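Side-chain contacts in putative phthiocerol dimycocerosate transporter LppX (PDB 2BYO), which probably carries phthiocerol dimycocerosate lipids from the cell membrane toward the outer membrane of the mycobacterial cell envelope: residues A[140-145]-A[180-185]; A[25-30]-A[145-150]. All blocks are in the same frame, centred on the assembly; numbering follows the deposited sequence.

Contact 1: A[140-145]-A[180-185]; sequences DGISTT and HLVRAS. With LNL (alpha-linolenic acid), chain K.
Ile-142 and Thr-144 meet Val-182 mainly through methyl groups, and the flat groups stand around this contact rather than in it. The imidazole of His-180 is stacked with Trp-200, which Ile-142 also touches, while Thr-144 and the Arg-183 side chain both touch Trp-172. The setting is the antiparallel half-barrel sheet that cups the lipid cavity. Strands 142-151 and 181-187 are not immediate neighbours in it, since strand 167-174 runs between them. Their approach coincides with an irregular strand start: Leu-181 centres an inverse gamma turn, and Val-182 and Arg-183 form a classic beta bulge opposite Trp-172. The CA atoms of Thr-144 and Val-182 are 7.5 Å apart.

One branch of the valine does most of the touching. Val-182 CG2 sits 3.7 Å from Thr-144 CG2 and 4.2 Å from Ile-142 CG2, with the side chains set at a slant to one another. Ile-139 of the edge strand 129-139 borders both Thr-144 and Val-182. Leu-181 points the other way and touches the bound docosahexaenoic acid; farther along, alpha-linolenic acid C16 lies 3.7 Å from Ala-184 O. At the opposite end of the segment, His-180 NE2 ligates a zinc ion. Asp-140 OD2 remains 4.9 Å from Arg-183 NH2, too far for a salt bridge, and Arg-183 NE is hydrogen-bonded to Thr-196 OG1. With chi1 of Thr-144 at 68°, its two branches divide the work: OG1 hydrogen-bonds Glu-137 O, and CG2 rests 3.9 Å from Val-182 CB.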
ATOM      1  N   ASP A 140      11.563  -9.563   7.264  1.00 38.94           N
ATOM      2  CA  ASP A 140      10.762 -10.430   8.140  1.00 38.69           C
ATOM      3  C   ASP A 140      11.068 -11.907   7.893  1.00 38.27           C
ATOM      4  O   ASP A 140      10.166 -12.742   7.834  1.00 37.57           O
ATOM      5  CB  ASP A 140       9.259 -10.181   7.924  1.00 39.79           C
ATOM      6  CG  ASP A 140       8.825  -8.793   8.336  1.00 42.30           C
ATOM      7  OD1 ASP A 140       9.392  -8.257   9.314  1.00 46.76           O
ATOM      8  OD2 ASP A 140       7.898  -8.252   7.690  1.00 45.45           O
ATOM      9  N   GLY A 141      12.341 -12.229   7.723  1.00 38.12           N
ATOM     10  CA  GLY A 141      12.736 -13.618   7.492  1.00 38.75           C
ATOM     11  C   GLY A 141      12.458 -14.164   6.097  1.00 37.15           C
ATOM     12  O   GLY A 141      12.742 -15.330   5.838  1.00 37.23           O
ATOM     13  N   ILE A 142      11.934 -13.324   5.194  1.00 34.62           N
ATOM     14  CA  ILE A 142      11.640 -13.727   3.813  1.00 33.46           C
ATOM     15  C   ILE A 142      12.669 -13.119   2.856  1.00 32.46           C
ATOM     16  O   ILE A 142      12.930 -11.907   2.905  1.00 29.89           O
ATOM     17  CB  ILE A 142      10.217 -13.275   3.388  1.00 32.80           C
ATOM     18  CG1 ILE A 142       9.162 -13.840   4.346  1.00 33.18           C
ATOM     19  CG2 ILE A 142       9.876 -13.725   1.951  1.00 30.95           C
ATOM     20  CD1 ILE A 142       7.851 -13.043   4.307  1.00 33.80           C
ATOM     21  N   SER A 143      13.258 -13.971   2.008  1.00 32.68           N
ATOM     22  CA  SER A 143      14.130 -13.531   0.923  1.00 33.17           C
ATOM     23  C   SER A 143      13.295 -12.940  -0.209  1.00 31.21           C
ATOM     24  O   SER A 143      12.381 -13.595  -0.736  1.00 30.41           O
ATOM     25  CB  SER A 143      14.961 -14.692   0.379  1.00 35.98           C
ATOM     26  OG  SER A 143      15.800 -15.236   1.386  1.00 39.76           O
ATOM     27  N   THR A 144      13.614 -11.704  -0.580  1.00 29.16           N
ATOM     28  CA  THR A 144      12.840 -10.980  -1.574  1.00 28.58           C
ATOM     29  C   THR A 144      13.736 -10.392  -2.645  1.00 28.77           C
ATOM     30  O   THR A 144      14.885 -10.083  -2.391  1.00 29.82           O
ATOM     31  CB  THR A 144      12.019  -9.816  -0.963  1.00 27.25           C
ATOM     32  OG1 THR A 144      12.894  -8.790  -0.494  1.00 27.99           O
ATOM     33  CG2 THR A 144      11.126 -10.275   0.169  1.00 27.40           C
ATOM     34  N   THR A 145      13.185 -10.255  -3.845  1.00 28.46           N
ATOM     35  CA  THR A 145      13.839  -9.568  -4.944  1.00 28.24           C
ATOM     36  C   THR A 145      13.461  -8.103  -4.834  1.00 27.27           C
ATOM     37  O   THR A 145      12.268  -7.766  -4.807  1.00 24.87           O
ATOM     38  CB  THR A 145      13.332 -10.121  -6.285  1.00 29.75           C
ATOM     39  OG1 THR A 145      13.569 -11.537  -6.352  1.00 29.82           O
ATOM     40  CG2 THR A 145      14.003  -9.435  -7.439  1.00 30.56           C
ATOM     41  N   HIS A 180       4.781 -13.099  -3.188  1.00 26.19           N
ATOM     42  CA  HIS A 180       4.090 -12.137  -2.327  1.00 26.39           C
ATOM     43  C   HIS A 180       4.752 -10.782  -2.478  1.00 25.70           C
ATOM     44  O   HIS A 180       5.978 -10.697  -2.557  1.00 25.32           O
ATOM     45  CB  HIS A 180       4.159 -12.527  -0.851  1.00 25.96           C
ATOM     46  CG  HIS A 180       3.259 -13.659  -0.475  1.00 26.52           C
ATOM     47  ND1 HIS A 180       3.624 -14.618   0.451  1.00 27.22           N
ATOM     48  CD2 HIS A 180       2.012 -13.981  -0.886  1.00 25.72           C
ATOM     49  CE1 HIS A 180       2.635 -15.483   0.589  1.00 28.42           C
ATOM     50  NE2 HIS A 180       1.644 -15.117  -0.205  1.00 26.98           N
ATOM     51  N   LEU A 181       3.941  -9.736  -2.523  1.00 25.29           N
ATOM     52  CA  LEU A 181       4.465  -8.382  -2.490  1.00 26.23           C
ATOM     53  C   LEU A 181       4.736  -8.044  -1.025  1.00 25.60           C
ATOM     54  O   LEU A 181       3.871  -7.485  -0.334  1.00 25.96           O
ATOM     55  CB  LEU A 181       3.467  -7.405  -3.126  1.00 26.75           C
ATOM     56  CG  LEU A 181       3.953  -5.954  -3.262  1.00 27.53           C
ATOM     57  CD1 LEU A 181       5.235  -5.842  -4.101  1.00 28.47           C
ATOM     58  CD2 LEU A 181       2.849  -5.097  -3.892  1.00 30.16           C
ATOM     59  N   VAL A 182       5.918  -8.418  -0.542  1.00 24.86           N
ATOM     60  CA  VAL A 182       6.240  -8.289   0.888  1.00 24.42           C
ATOM     61  C   VAL A 182       6.265  -6.806   1.282  1.00 24.95           C
ATOM     62  O   VAL A 182       5.736  -6.410   2.328  1.00 24.80           O
ATOM     63  CB  VAL A 182       7.586  -8.974   1.234  1.00 24.26           C
ATOM     64  CG1 VAL A 182       7.923  -8.808   2.718  1.00 24.68           C
ATOM     65  CG2 VAL A 182       7.540 -10.444   0.872  1.00 24.71           C
ATOM     66  N   ARG A 183       6.846  -5.987   0.415  1.00 24.13           N
ATOM     67  CA  ARG A 183       6.917  -4.567   0.658  1.00 25.35           C
ATOM     68  C   ARG A 183       6.881  -3.759  -0.643  1.00 25.69           C
ATOM     69  O   ARG A 183       7.326  -4.215  -1.713  1.00 24.21           O
ATOM     70  CB  ARG A 183       8.181  -4.257   1.477  1.00 25.47           C
ATOM     71  CG  ARG A 183       8.390  -2.796   1.887  1.00 26.35           C
ATOM     72  CD  ARG A 183       9.537  -2.674   2.892  1.00 27.43           C
ATOM     73  NE  ARG A 183       9.148  -3.204   4.200  1.00 28.27           N
ATOM     74  CZ  ARG A 183       9.980  -3.381   5.221  1.00 30.95           C
ATOM     75  NH1 ARG A 183      11.271  -3.104   5.100  1.00 30.75           N
ATOM     76  NH2 ARG A 183       9.515  -3.854   6.373  1.00 32.94           N
ATOM     77  N   ALA A 184       6.326  -2.556  -0.527  1.00 26.68           N
ATOM     78  CA  ALA A 184       6.322  -1.577  -1.596  1.00 27.51           C
ATOM     79  C   ALA A 184       6.482  -0.206  -0.973  1.00 28.30           C
ATOM     80  O   ALA A 184       5.887   0.084   0.061  1.00 28.81           O
ATOM     81  CB  ALA A 184       5.027  -1.661  -2.372  1.00 28.47           C
ATOM     82  N   SER A 185       7.290   0.638  -1.588  1.00 28.26           N
ATOM     83  CA  SER A 185       7.469   1.974  -1.072  1.00 30.07           C
ATOM     84  C   SER A 185       7.681   2.994  -2.191  1.00 30.45           C
ATOM     85  O   SER A 185       8.099   2.652  -3.297  1.00 29.99           O
ATOM     86  CB  SER A 185       8.613   2.016  -0.049  1.00 30.02           C
ATOM     87  OG  SER A 185       9.872   2.010  -0.673  1.00 33.18           O
TER
HETATM   88  O1  LNL K1217      -8.447   2.110   1.176  1.00 70.19           O
HETATM   89  C1  LNL K1217      -8.305   1.587   2.308  1.00 68.63           C
HETATM   90  O2  LNL K1217      -7.835   2.227   3.277  1.00 70.08           O
HETATM   91  C2  LNL K1217      -8.737   0.147   2.517  1.00 67.94           C
HETATM   92  C3  LNL K1217      -7.567  -0.824   2.412  1.00 66.97           C
HETATM   93  C4  LNL K1217      -6.737  -0.889   3.699  1.00 66.63           C
HETATM   94  C5  LNL K1217      -5.330  -0.279   3.610  1.00 66.24           C
HETATM   95  C6  LNL K1217      -4.531  -0.672   2.355  1.00 66.63           C
HETATM   96  C7  LNL K1217      -3.457   0.371   2.035  1.00 66.44           C
HETATM   97  C8  LNL K1217      -3.956   1.494   1.118  1.00 65.85           C
HETATM   98  C9  LNL K1217      -2.855   2.018   0.192  1.00 64.83           C
HETATM   99  C10 LNL K1217      -2.359   3.418   0.550  1.00 63.34           C
HETATM  100  C11 LNL K1217      -1.080   3.315   1.357  1.00 61.91           C
HETATM  101  C12 LNL K1217       0.118   3.040   0.821  1.00 59.92           C
HETATM  102  C13 LNL K1217       0.351   2.813  -0.661  1.00 58.98           C
HETATM  103  C14 LNL K1217       1.630   2.011  -0.906  1.00 57.69           C
HETATM  104  C15 LNL K1217       2.877   2.874  -1.106  1.00 55.04           C
HETATM  105  C16 LNL K1217       3.824   2.263  -2.140  1.00 54.39           C
HETATM  106  C17 LNL K1217       3.321   2.457  -3.573  1.00 54.52           C
HETATM  107  C18 LNL K1217       4.314   1.989  -4.621  1.00 53.13           C

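Contact 2: A[25-30]-A[145-150]; sequences LAEIRQ and TKITGT
Helix 22-36 packs against strand 142-151 of the half-barrel, and one isoleucine of the strand, Ile-147, meets two consecutive helix residues. Its CG2 branch lies 4.3 Å from Ile-28 CD1, a purely apolar touch. The other branch ends in CD1, 4.3 Å from Glu-27 CG, so it is the aliphatic part of the glutamate that is used here. Glu-27 leaves the helix with CG anti to the backbone N (chi1 -176°) and then bends at chi2 (66°), which brings the CG methylene to the end of the isoleucine while the carboxylate reaches on toward Thr-145. A water stands between the two polar groups, 2.8 Å from Thr-145 OG1 and 2.5 Å from Glu-27 OE1, the latter so short that its role as donor there is doubtful. The threonine hydroxyl is also hydrogen-bonded to Gln-175 NE2. The contact therefore grades from a buried apolar end to a partly exposed, hydrated one. At the buried end Ile-28 also touches the bound docosahexaenoic acid, making the helix part of the cavity's surroundings. Beyond strand 142-151 the helix reaches both of its neighbours in the sheet, Ile-28 and Leu-25 meeting Leu-131 on strand 129-139 and Glu-27 meeting Ile-173 on strand 167-174.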
ATOM      1  N   LEU A  25       9.262  -6.413 -15.369  1.00 30.63           N
ATOM      2  CA  LEU A  25       7.841  -6.110 -15.370  1.00 32.39           C
ATOM      3  C   LEU A  25       7.011  -7.369 -15.127  1.00 31.32           C
ATOM      4  O   LEU A  25       6.010  -7.327 -14.417  1.00 31.59           O
ATOM      5  CB  LEU A  25       7.413  -5.461 -16.697  1.00 35.16           C
ATOM      6  CG  LEU A  25       6.911  -4.019 -16.632  1.00 39.91           C
ATOM      7  CD1 LEU A  25       6.173  -3.713 -17.926  1.00 44.78           C
ATOM      8  CD2 LEU A  25       6.012  -3.760 -15.427  1.00 39.19           C
ATOM      9  N   ALA A  26       7.428  -8.475 -15.736  1.00 31.05           N
ATOM     10  CA  ALA A  26       6.737  -9.741 -15.592  1.00 31.06           C
ATOM     11  C   ALA A  26       6.743 -10.180 -14.133  1.00 30.42           C
ATOM     12  O   ALA A  26       5.725 -10.642 -13.619  1.00 30.81           O
ATOM     13  CB  ALA A  26       7.379 -10.797 -16.471  1.00 31.33           C
ATOM     14  N   GLU A  27       7.891 -10.035 -13.473  1.00 29.42           N
ATOM     15  CA  GLU A  27       8.025 -10.413 -12.075  1.00 27.85           C
ATOM     16  C   GLU A  27       7.149  -9.544 -11.184  1.00 28.07           C
ATOM     17  O   GLU A  27       6.541 -10.048 -10.244  1.00 25.85           O
ATOM     18  CB  GLU A  27       9.487 -10.343 -11.630  1.00 27.69           C
ATOM     19  CG  GLU A  27       9.760 -10.809 -10.196  1.00 27.25           C
ATOM     20  CD  GLU A  27       9.497 -12.294  -9.979  1.00 28.31           C
ATOM     21  OE1 GLU A  27       9.740 -12.780  -8.854  1.00 30.98           O
ATOM     22  OE2 GLU A  27       9.057 -12.986 -10.916  1.00 26.82           O
ATOM     23  N   ILE A  28       7.070  -8.244 -11.471  1.00 28.72           N
ATOM     24  CA  ILE A  28       6.164  -7.376 -10.706  1.00 29.26           C
ATOM     25  C   ILE A  28       4.695  -7.776 -10.936  1.00 29.78           C
ATOM     26  O   ILE A  28       3.898  -7.795  -9.994  1.00 29.71           O
ATOM     27  CB  ILE A  28       6.347  -5.885 -11.045  1.00 29.94           C
ATOM     28  CG1 ILE A  28       7.765  -5.424 -10.689  1.00 28.53           C
ATOM     29  CG2 ILE A  28       5.309  -5.037 -10.289  1.00 29.48           C
ATOM     30  CD1 ILE A  28       8.138  -4.107 -11.314  1.00 30.13           C
ATOM     31  N   ARG A  29       4.332  -8.092 -12.173  1.00 31.44           N
ATOM     32  CA  ARG A  29       2.967  -8.555 -12.447  1.00 34.98           C
ATOM     33  C   ARG A  29       2.626  -9.841 -11.695  1.00 33.42           C
ATOM     34  O   ARG A  29       1.499 -10.004 -11.237  1.00 34.16           O
ATOM     35  CB  ARG A  29       2.719  -8.751 -13.931  1.00 37.33           C
ATOM     36  CG  ARG A  29       2.339  -7.489 -14.637  1.00 42.72           C
ATOM     37  CD  ARG A  29       2.168  -7.747 -16.120  1.00 46.12           C
ATOM     38  NE  ARG A  29       1.446  -6.663 -16.789  1.00 52.83           N
ATOM     39  CZ  ARG A  29       1.963  -5.831 -17.701  1.00 56.78           C
ATOM     40  NH1 ARG A  29       1.182  -4.891 -18.234  1.00 59.56           N
ATOM     41  NH2 ARG A  29       3.235  -5.924 -18.101  1.00 56.82           N
ATOM     42  N   GLN A  30       3.593 -10.741 -11.558  1.00 32.61           N
ATOM     43  CA  GLN A  30       3.405 -11.922 -10.717  1.00 32.42           C
ATOM     44  C   GLN A  30       3.035 -11.552  -9.269  1.00 31.30           C
ATOM     45  O   GLN A  30       2.159 -12.194  -8.686  1.00 29.74           O
ATOM     46  CB  GLN A  30       4.645 -12.810 -10.727  1.00 31.73           C
ATOM     47  CG  GLN A  30       4.914 -13.517 -12.046  1.00 33.95           C
ATOM     48  CD  GLN A  30       4.147 -14.832 -12.219  1.00 37.46           C
ATOM     49  OE1 GLN A  30       3.509 -15.328 -11.294  1.00 38.19           O
ATOM     50  NE2 GLN A  30       4.224 -15.402 -13.412  1.00 39.78           N
ATOM     51  N   THR A 145      13.185 -10.255  -3.845  1.00 28.46           N
ATOM     52  CA  THR A 145      13.839  -9.568  -4.944  1.00 28.24           C
ATOM     53  C   THR A 145      13.461  -8.103  -4.834  1.00 27.27           C
ATOM     54  O   THR A 145      12.268  -7.766  -4.807  1.00 24.87           O
ATOM     55  CB  THR A 145      13.332 -10.121  -6.285  1.00 29.75           C
ATOM     56  OG1 THR A 145      13.569 -11.537  -6.352  1.00 29.82           O
ATOM     57  CG2 THR A 145      14.003  -9.435  -7.439  1.00 30.56           C
ATOM     58  N   LYS A 146      14.471  -7.243  -4.741  1.00 26.99           N
ATOM     59  CA  LYS A 146      14.273  -5.809  -4.666  1.00 27.58           C
ATOM     60  C   LYS A 146      14.354  -5.247  -6.074  1.00 27.73           C
ATOM     61  O   LYS A 146      15.338  -5.463  -6.768  1.00 28.02           O
ATOM     62  CB  LYS A 146      15.335  -5.165  -3.777  1.00 29.05           C
ATOM     63  CG  LYS A 146      15.158  -3.673  -3.577  1.00 29.00           C
ATOM     64  CD  LYS A 146      16.355  -3.078  -2.846  1.00 31.97           C
ATOM     65  CE  LYS A 146      16.171  -1.577  -2.590  1.00 34.03           C
ATOM     66  NZ  LYS A 146      17.365  -0.980  -1.932  1.00 34.47           N
ATOM     67  N   ILE A 147      13.299  -4.563  -6.501  1.00 26.30           N
ATOM     68  CA  ILE A 147      13.250  -3.953  -7.817  1.00 26.84           C
ATOM     69  C   ILE A 147      12.816  -2.514  -7.650  1.00 26.75           C
ATOM     70  O   ILE A 147      11.772  -2.241  -7.063  1.00 24.84           O
ATOM     71  CB  ILE A 147      12.272  -4.675  -8.776  1.00 27.58           C
ATOM     72  CG1 ILE A 147      12.654  -6.145  -8.914  1.00 27.91           C
ATOM     73  CG2 ILE A 147      12.282  -4.002 -10.172  1.00 28.79           C
ATOM     74  CD1 ILE A 147      11.699  -6.956  -9.750  1.00 28.82           C
ATOM     75  N   THR A 148      13.635  -1.601  -8.160  1.00 26.95           N
ATOM     76  CA  THR A 148      13.334  -0.184  -8.141  1.00 28.87           C
ATOM     77  C   THR A 148      12.824   0.233  -9.501  1.00 29.47           C
ATOM     78  O   THR A 148      13.074  -0.424 -10.499  1.00 30.04           O
ATOM     79  CB  THR A 148      14.583   0.655  -7.816  1.00 30.25           C
ATOM     80  OG1 THR A 148      15.631   0.327  -8.739  1.00 31.67           O
ATOM     81  CG2 THR A 148      15.061   0.380  -6.407  1.00 31.83           C
ATOM     82  N   GLY A 149      12.139   1.359  -9.539  1.00 31.28           N
ATOM     83  CA  GLY A 149      11.565   1.862 -10.783  1.00 33.30           C
ATOM     84  C   GLY A 149      11.074   3.269 -10.565  1.00 34.91           C
ATOM     85  O   GLY A 149      11.058   3.747  -9.432  1.00 35.47           O
ATOM     86  N   THR A 150      10.675   3.928 -11.646  1.00 36.60           N
ATOM     87  CA  THR A 150      10.188   5.290 -11.580  1.00 38.90           C
ATOM     88  C   THR A 150       8.723   5.309 -12.034  1.00 40.63           C
ATOM     89  O   THR A 150       8.385   4.775 -13.087  1.00 40.44           O
ATOM     90  CB  THR A 150      11.088   6.204 -12.417  1.00 40.69           C
ATOM     91  OG1 THR A 150      12.367   6.293 -11.771  1.00 39.07           O
ATOM     92  CG2 THR A 150      10.494   7.607 -12.579  1.00 43.10           C
TER
HETATM   93  O   HOH W   1      11.109 -12.748  -6.734  1.00 30.07           O

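In the fold
Both contacts use strand 142-151 and overlap in sequence at Thr-145, their centres lying 12 Å apart, yet they draw on different residues of it. Contact 1 takes Ile-142 and Thr-144 and stays within the sheet, bridging strands separated by one other; contact 2 packs a helix on it through Ile-147 and reaches Thr-145 only by way of a water. Each is largely buried, with two of three touching residues enclosed. Contact 1 is methyl packing beside a beta bulge, whereas contact 2 becomes hydrated at its more open end. Lipid approaches both: in 140-145/180-185 through Leu-181, Ala-184 and Ser-185, outside the methyl cluster, but in 25-30/145-150 at Ile-28, itself a contact residue.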